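Local coordinates for Slr1951 protein (Synechocystis sp., PDB 3HX1) that is of unknown function but carries an FHA domain, a fold that in relatives recognises phosphothreonine peptides, so it probably binds phosphorylated protein partners, at residues I42-S46 with Q47-R51. Residues are numbered along the deposited sequence; the frame is centred on the assembly and turned at random.
Sequences IRIKS and QFVSR
S46 turns its hydroxyl forward along the chain and takes the backbone N-H of F48: OG of S46 lies 3.3 Å from N of F48, a long but fairly straight bond with an N-H...O angle of 166°. Because OG stands anti to the S46 backbone N (chi1 -175°), it sits beside the carbonyl carbon, where it can meet the N-H two residues on, the defining bond of an ST turn. The same oxygen is near the F48 ring, 3.9 Å from CD2, approaching it obliquely, while CG of Q47 lies over one ring face, offset toward the rim.

On the inner side of the bend, I44 and V49 meet through their CG2 methyls, 3.5 Å from CG2 to CG2, the two side chains crossing at about a right angle. V49 CG2 also reaches S46 CB at 4.0 Å, and V49 CG1 lies 3.8 Å from the carbonyl oxygen of I44. I16, I34 and V108 pack on I44, and M104 on V49, tying the bend into the hydrophobic core.

Beyond it, R36 NH1 bonds to V49 O and H53 ND1 to S50 N. In FHA relatives, the arginine and serine matching R36 and S50 contact the phosphate. The S46 hydroxyl bond and the I44–V49 methyl contact thus help hold the turn just before S50, in a loop that probably belongs to the phosphopeptide-binding face, as in other FHA domains.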
loop_
_atom_site.group_PDB
_atom_site.type_symbol
_atom_site.label_atom_id
_atom_site.label_comp_id
_atom_site.label_asym_id
_atom_site.label_seq_id
_atom_site.Cartn_x
_atom_site.Cartn_y
_atom_site.Cartn_z
ATOM N N ILE A 42 5.203 5.728 -3.850
ATOM C CA ILE A 42 5.813 4.748 -2.953
ATOM C C ILE A 42 6.153 3.510 -3.766
ATOM O O ILE A 42 5.265 2.774 -4.174
ATOM C CB ILE A 42 4.845 4.369 -1.826
ATOM C CG1 ILE A 42 4.515 5.617 -0.997
ATOM C CG2 ILE A 42 5.458 3.285 -0.960
ATOM C CD1 ILE A 42 3.412 5.424 0.009
ATOM N N ARG A 43 7.430 3.268 -4.017
ATOM C CA ARG A 43 7.787 2.119 -4.827
ATOM C C ARG A 43 7.763 0.823 -4.079
ATOM O O ARG A 43 8.304 0.727 -2.981
ATOM C CB ARG A 43 9.171 2.286 -5.461
ATOM C CG ARG A 43 9.233 3.383 -6.500
ATOM C CD ARG A 43 10.575 3.395 -7.213
ATOM N NE ARG A 43 10.758 2.245 -8.094
ATOM C CZ ARG A 43 11.835 2.046 -8.852
ATOM N NH1 ARG A 43 12.839 2.915 -8.847
ATOM N NH2 ARG A 43 11.904 0.976 -9.629
ATOM N N ILE A 44 7.101 -0.167 -4.670
ATOM C CA ILE A 44 7.058 -1.503 -4.102
ATOM C C ILE A 44 7.732 -2.359 -5.164
ATOM O O ILE A 44 7.108 -2.755 -6.150
ATOM C CB ILE A 44 5.632 -2.016 -3.863
ATOM C CG1 ILE A 44 5.066 -1.459 -2.553
ATOM C CG2 ILE A 44 5.664 -3.527 -3.725
ATOM C CD1 ILE A 44 4.962 0.014 -2.503
ATOM N N LYS A 45 9.018 -2.616 -4.950
ATOM C CA LYS A 45 9.848 -3.379 -5.869
ATOM C C LYS A 45 9.517 -4.864 -5.959
ATOM O O LYS A 45 9.819 -5.631 -5.040
ATOM C CB LYS A 45 11.315 -3.207 -5.472
ATOM C CG LYS A 45 12.317 -3.982 -6.318
ATOM C CD LYS A 45 13.704 -3.933 -5.675
ATOM C CE LYS A 45 14.732 -4.740 -6.449
ATOM N NZ LYS A 45 15.995 -4.902 -5.667
ATOM N N SER A 46 8.904 -5.250 -7.081
ATOM C CA SER A 46 8.535 -6.635 -7.373
ATOM C C SER A 46 7.905 -6.736 -8.745
ATOM O O SER A 46 7.376 -5.760 -9.265
ATOM C CB SER A 46 7.537 -7.191 -6.356
ATOM O OG SER A 46 7.302 -8.566 -6.615
ATOM N N GLN A 47 7.955 -7.934 -9.319
ATOM C CA GLN A 47 7.389 -8.179 -10.642
ATOM C C GLN A 47 5.914 -8.520 -10.539
ATOM O O GLN A 47 5.185 -8.449 -11.523
ATOM C CB GLN A 47 8.120 -9.327 -11.327
ATOM C CG GLN A 47 8.134 -10.619 -10.526
ATOM C CD GLN A 47 8.644 -11.795 -11.342
ATOM O OE1 GLN A 47 9.583 -11.659 -12.127
ATOM N NE2 GLN A 47 8.032 -12.961 -11.151
ATOM N N PHE A 48 5.477 -8.886 -9.340
ATOM C CA PHE A 48 4.081 -9.235 -9.119
ATOM C C PHE A 48 3.266 -7.980 -8.860
ATOM O O PHE A 48 2.046 -8.027 -8.757
ATOM C CB PHE A 48 3.963 -10.198 -7.937
ATOM C CG PHE A 48 4.817 -11.429 -8.072
ATOM C CD1 PHE A 48 4.944 -12.073 -9.299
ATOM C CD2 PHE A 48 5.457 -11.971 -6.966
ATOM C CE1 PHE A 48 5.685 -13.241 -9.418
ATOM C CE2 PHE A 48 6.199 -13.143 -7.076
ATOM C CZ PHE A 48 6.314 -13.778 -8.303
ATOM N N VAL A 49 3.960 -6.856 -8.755
ATOM C CA VAL A 49 3.313 -5.577 -8.521
ATOM C C VAL A 49 3.246 -4.766 -9.806
ATOM O O VAL A 49 4.244 -4.593 -10.495
ATOM C CB VAL A 49 4.075 -4.763 -7.467
ATOM C CG1 VAL A 49 3.533 -3.337 -7.418
ATOM C CG2 VAL A 49 3.937 -5.432 -6.118
ATOM N N SER A 50 2.064 -4.269 -10.127
ATOM C CA SER A 50 1.895 -3.466 -11.333
ATOM C C SER A 50 2.672 -2.153 -11.211
ATOM O O SER A 50 3.071 -1.754 -10.108
ATOM C CB SER A 50 0.410 -3.163 -11.560
ATOM O OG SER A 50 -0.327 -4.358 -11.741
ATOM N N ARG A 51 2.884 -1.489 -12.342
ATOM C CA ARG A 51 3.605 -0.222 -12.340
ATOM C C ARG A 51 2.988 0.711 -11.326
ATOM O O ARG A 51 3.707 1.363 -10.568
ATOM C CB ARG A 51 3.604 0.379 -13.744
ATOM C CG ARG A 51 4.530 -0.423 -14.640
ATOM C CD ARG A 51 4.580 0.057 -16.068
ATOM N NE ARG A 51 5.622 -0.668 -16.783
ATOM C CZ ARG A 51 5.844 -0.573 -18.087
ATOM N NH1 ARG A 51 5.087 0.224 -18.831
ATOM N NH2 ARG A 51 6.828 -1.276 -18.642
#